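Local coordinates for uncharacterized protein (Singapore grouper iridovirus, PDB 3RJ2) that binds histone H3 and is otherwise of uncharacterised function, a protein of a fish-infecting iridovirus, at residues I5-G16 / T20-W34. Numbering follows the deposited sequence.
Sequences IVANCEFVNATG and TILVNENWAKYCWIW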
# COMPACT_ATOMS: atom_id res chain seq x y z
N ILE A 5 -3.55 -0.06 -11.48
CA ILE A 5 -2.78 0.69 -10.42
C ILE A 5 -1.34 0.18 -10.30
O ILE A 5 -1.09 -0.99 -9.98
CB ILE A 5 -3.48 0.63 -9.04
CG1 ILE A 5 -4.97 0.94 -9.19
CG2 ILE A 5 -2.84 1.59 -8.03
CD1 ILE A 5 -5.84 -0.06 -8.47
N VAL A 6 -0.40 1.07 -10.55
CA VAL A 6 1.02 0.74 -10.50
C VAL A 6 1.66 1.77 -9.61
O VAL A 6 1.59 2.97 -9.89
CB VAL A 6 1.65 0.72 -11.91
CG1 VAL A 6 3.16 0.49 -11.82
CG2 VAL A 6 0.98 -0.35 -12.76
N ALA A 7 2.23 1.32 -8.51
CA ALA A 7 2.82 2.22 -7.54
C ALA A 7 4.33 2.09 -7.53
O ALA A 7 4.87 0.99 -7.46
CB ALA A 7 2.23 1.96 -6.14
N ASN A 8 5.00 3.23 -7.64
CA ASN A 8 6.44 3.30 -7.50
C ASN A 8 6.73 3.89 -6.12
O ASN A 8 6.46 5.07 -5.89
CB ASN A 8 7.05 4.14 -8.63
CG ASN A 8 8.59 4.12 -8.64
OD1 ASN A 8 9.25 4.81 -7.86
ND2 ASN A 8 9.17 3.31 -9.54
N CYS A 9 7.22 3.06 -5.20
CA CYS A 9 7.52 3.49 -3.84
C CYS A 9 9.02 3.57 -3.58
O CYS A 9 9.73 2.56 -3.70
CB CYS A 9 6.91 2.54 -2.81
SG CYS A 9 5.16 2.17 -3.05
N GLU A 10 9.47 4.78 -3.23
CA GLU A 10 10.82 5.01 -2.70
C GLU A 10 10.77 5.16 -1.18
O GLU A 10 10.30 6.17 -0.67
CB GLU A 10 11.48 6.25 -3.31
CG GLU A 10 11.83 6.14 -4.78
CD GLU A 10 12.58 7.37 -5.33
OE1 GLU A 10 12.49 8.47 -4.73
OE2 GLU A 10 13.27 7.22 -6.37
N PHE A 11 11.25 4.14 -0.49
CA PHE A 11 11.42 4.16 0.95
C PHE A 11 12.80 4.69 1.24
O PHE A 11 13.78 4.20 0.69
CB PHE A 11 11.24 2.77 1.53
CG PHE A 11 9.81 2.33 1.58
CD1 PHE A 11 9.28 1.54 0.58
CD2 PHE A 11 8.98 2.74 2.62
CE1 PHE A 11 7.97 1.14 0.61
CE2 PHE A 11 7.66 2.34 2.66
CZ PHE A 11 7.14 1.54 1.66
N VAL A 12 12.86 5.72 2.08
CA VAL A 12 14.11 6.43 2.39
C VAL A 12 14.46 6.18 3.84
O VAL A 12 13.61 6.34 4.70
CB VAL A 12 13.96 7.97 2.14
CG1 VAL A 12 15.31 8.68 2.20
CG2 VAL A 12 13.28 8.24 0.81
N ASN A 13 15.70 5.75 4.12
CA ASN A 13 16.14 5.58 5.51
C ASN A 13 16.62 6.90 6.13
O ASN A 13 16.50 7.95 5.49
CB ASN A 13 17.15 4.43 5.66
CG ASN A 13 18.53 4.74 5.07
OD1 ASN A 13 18.82 5.87 4.65
ND2 ASN A 13 19.40 3.74 5.05
N ALA A 14 17.17 6.85 7.35
CA ALA A 14 17.56 8.06 8.08
C ALA A 14 18.67 8.88 7.41
O ALA A 14 18.76 10.09 7.60
CB ALA A 14 17.95 7.71 9.52
N THR A 15 19.52 8.23 6.64
CA THR A 15 20.61 8.93 6.01
C THR A 15 20.34 9.23 4.53
O THR A 15 21.26 9.62 3.82
CB THR A 15 21.94 8.18 6.17
OG1 THR A 15 21.85 6.92 5.50
CG2 THR A 15 22.25 7.93 7.65
N GLY A 16 19.11 9.04 4.07
CA GLY A 16 18.75 9.32 2.67
C GLY A 16 19.01 8.28 1.58
O GLY A 16 18.86 8.58 0.40
N THR A 20 13.85 1.44 -3.76
CA THR A 20 12.74 1.55 -4.67
C THR A 20 12.03 0.21 -4.80
O THR A 20 12.68 -0.84 -4.94
CB THR A 20 13.17 2.08 -6.05
OG1 THR A 20 13.88 3.31 -5.86
CG2 THR A 20 11.96 2.32 -6.95
N ILE A 21 10.71 0.24 -4.71
CA ILE A 21 9.89 -0.93 -4.93
C ILE A 21 8.81 -0.57 -5.93
O ILE A 21 8.15 0.45 -5.80
CB ILE A 21 9.29 -1.44 -3.61
CG1 ILE A 21 10.41 -1.90 -2.68
CG2 ILE A 21 8.28 -2.56 -3.87
CD1 ILE A 21 9.99 -2.18 -1.30
N LEU A 22 8.65 -1.41 -6.95
CA LEU A 22 7.62 -1.19 -7.95
C LEU A 22 6.53 -2.21 -7.70
O LEU A 22 6.73 -3.40 -7.93
CB LEU A 22 8.20 -1.35 -9.36
CG LEU A 22 7.73 -0.43 -10.50
CD1 LEU A 22 8.17 -1.01 -11.85
CD2 LEU A 22 6.25 -0.20 -10.49
N VAL A 23 5.37 -1.77 -7.23
CA VAL A 23 4.32 -2.73 -6.85
C VAL A 23 3.73 -3.63 -7.96
O VAL A 23 3.94 -4.84 -7.92
CB VAL A 23 3.25 -2.10 -5.94
CG1 VAL A 23 2.20 -3.13 -5.62
CG2 VAL A 23 3.92 -1.63 -4.64
N ASN A 24 3.03 -3.08 -8.94
CA ASN A 24 2.37 -3.97 -9.91
C ASN A 24 2.84 -3.86 -11.38
O ASN A 24 2.75 -2.81 -11.97
CB ASN A 24 0.85 -3.74 -9.79
CG ASN A 24 0.07 -4.39 -10.90
OD1 ASN A 24 0.35 -5.51 -11.31
ND2 ASN A 24 -0.95 -3.69 -11.39
N GLU A 25 3.32 -4.94 -11.98
CA GLU A 25 3.61 -4.91 -13.44
C GLU A 25 2.98 -6.03 -14.28
O GLU A 25 3.29 -7.20 -14.10
CB GLU A 25 5.10 -4.85 -13.77
CG GLU A 25 5.88 -3.78 -13.06
CD GLU A 25 6.49 -4.30 -11.77
OE1 GLU A 25 5.74 -4.45 -10.78
OE2 GLU A 25 7.71 -4.57 -11.77
N ASN A 26 2.08 -5.67 -15.19
CA ASN A 26 1.40 -4.37 -15.20
C ASN A 26 -0.04 -4.78 -15.06
O ASN A 26 -0.93 -4.28 -15.77
CB ASN A 26 1.66 -3.62 -16.51
CG ASN A 26 1.42 -2.11 -16.40
OD1 ASN A 26 0.29 -1.64 -16.27
ND2 ASN A 26 2.50 -1.34 -16.48
N TRP A 27 -0.27 -5.72 -14.13
CA TRP A 27 -1.49 -6.51 -14.06
C TRP A 27 -2.73 -5.63 -14.10
O TRP A 27 -3.31 -5.28 -13.07
CB TRP A 27 -1.45 -7.50 -12.86
CG TRP A 27 -0.25 -8.48 -12.90
CD1 TRP A 27 1.05 -8.22 -12.51
CD2 TRP A 27 -0.24 -9.85 -13.38
NE1 TRP A 27 1.85 -9.33 -12.72
CE2 TRP A 27 1.08 -10.34 -13.25
CE3 TRP A 27 -1.23 -10.70 -13.91
CZ2 TRP A 27 1.44 -11.65 -13.62
CZ3 TRP A 27 -0.87 -12.01 -14.28
CH2 TRP A 27 0.46 -12.47 -14.13
N ALA A 28 -3.09 -5.26 -15.34
CA ALA A 28 -4.31 -4.50 -15.67
C ALA A 28 -5.56 -5.15 -15.06
O ALA A 28 -6.71 -4.76 -15.35
CB ALA A 28 -4.45 -4.33 -17.19
N LYS A 29 -5.31 -6.15 -14.22
CA LYS A 29 -6.29 -6.69 -13.30
C LYS A 29 -6.52 -5.59 -12.27
O LYS A 29 -5.88 -4.55 -12.32
CB LYS A 29 -5.79 -8.01 -12.70
CG LYS A 29 -5.61 -9.12 -13.77
CD LYS A 29 -4.43 -10.04 -13.49
CE LYS A 29 -4.85 -11.29 -12.71
NZ LYS A 29 -3.67 -12.08 -12.26
N TYR A 30 -7.46 -5.78 -11.36
CA TYR A 30 -8.06 -4.62 -10.71
C TYR A 30 -7.46 -4.30 -9.32
O TYR A 30 -6.26 -3.99 -9.23
CB TYR A 30 -9.59 -4.74 -10.79
CG TYR A 30 -10.13 -4.48 -12.21
CD1 TYR A 30 -10.99 -3.40 -12.46
CD2 TYR A 30 -9.75 -5.29 -13.30
CE1 TYR A 30 -11.48 -3.14 -13.76
CE2 TYR A 30 -10.23 -5.04 -14.60
CZ TYR A 30 -11.10 -3.96 -14.82
OH TYR A 30 -11.59 -3.68 -16.09
N CYS A 31 -8.27 -4.38 -8.25
CA CYS A 31 -7.80 -4.09 -6.88
C CYS A 31 -6.75 -5.07 -6.37
O CYS A 31 -6.82 -6.27 -6.62
CB CYS A 31 -8.95 -4.08 -5.90
SG CYS A 31 -10.07 -2.74 -6.12
N TRP A 32 -5.76 -4.54 -5.65
CA TRP A 32 -4.80 -5.36 -4.94
C TRP A 32 -4.46 -4.79 -3.57
O TRP A 32 -4.83 -3.66 -3.25
CB TRP A 32 -3.53 -5.63 -5.78
CG TRP A 32 -2.90 -4.41 -6.40
CD1 TRP A 32 -2.95 -4.03 -7.72
CD2 TRP A 32 -2.10 -3.42 -5.74
NE1 TRP A 32 -2.24 -2.87 -7.91
CE2 TRP A 32 -1.71 -2.47 -6.71
CE3 TRP A 32 -1.67 -3.23 -4.41
CZ2 TRP A 32 -0.93 -1.34 -6.41
CZ3 TRP A 32 -0.89 -2.11 -4.10
CH2 TRP A 32 -0.53 -1.19 -5.10
N ILE A 33 -3.80 -5.61 -2.76
CA ILE A 33 -3.28 -5.21 -1.46
C ILE A 33 -1.81 -5.60 -1.48
O ILE A 33 -1.44 -6.64 -2.04
CB ILE A 33 -4.01 -5.91 -0.29
CG1 ILE A 33 -5.50 -5.55 -0.31
CG2 ILE A 33 -3.41 -5.52 1.05
CD1 ILE A 33 -6.34 -6.39 0.65
N TRP A 34 -0.98 -4.74 -0.92
CA TRP A 34 0.44 -4.95 -0.87
C TRP A 34 0.94 -4.79 0.56
O TRP A 34 0.60 -3.81 1.23
CB TRP A 34 1.12 -3.97 -1.82
CG TRP A 34 2.60 -3.96 -1.82
CD1 TRP A 34 3.43 -4.82 -2.50
CD2 TRP A 34 3.46 -3.02 -1.16
NE1 TRP A 34 4.75 -4.48 -2.28
CE2 TRP A 34 4.79 -3.38 -1.47
CE3 TRP A 34 3.23 -1.92 -0.31
CZ2 TRP A 34 5.90 -2.65 -0.97
CZ3 TRP A 34 4.34 -1.20 0.18
CH2 TRP A 34 5.65 -1.57 -0.16
O HOH W 1 -4.06 -3.04 -10.78
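Strand 6-12 and the 20-22 part of strand 18-22 run antiparallel, at 161° between their N-to-C directions, as the arms of a beta hairpin at one edge of a four-stranded sheet. Cys9 and Ile21 form a hydrogen-bonded pair, with Cys9 N to Ile21 O at 2.8 Å and Ile21 N to Cys9 O at 2.7 Å; Val23 N adds a bond to Ala7 O. Past Val23 the chain stays beside Val6 as far as Asn26, then loops round and returns as strand 31-37 of the second sheet. Trp32 and Trp34 point toward the hairpin, against the face carrying Ala7, Cys9 and Phe11. Phe11 CE1 meets Trp34 CH2 edge to edge at 3.6 Å, while Cys9 SG sits obliquely 5.1 Å from the centroid of the Trp34 six-membered ring. Glu117 accepts from Trp34 NE1. On the other face, Val6 CG1 presses tightly on Leu22 CD2 (3.4 Å). Two side chains grip the carbonyl of Ile5 from opposite faces of its plane. Asn24, with CG anti to the backbone N (chi1 169°), brings ND2 to Ile5 O at 3.0 Å, holding that oxygen in its amide plane; Trp32 NE1 donates to the same Ile5 O, also at 3.0 Å, nearly within its indole plane.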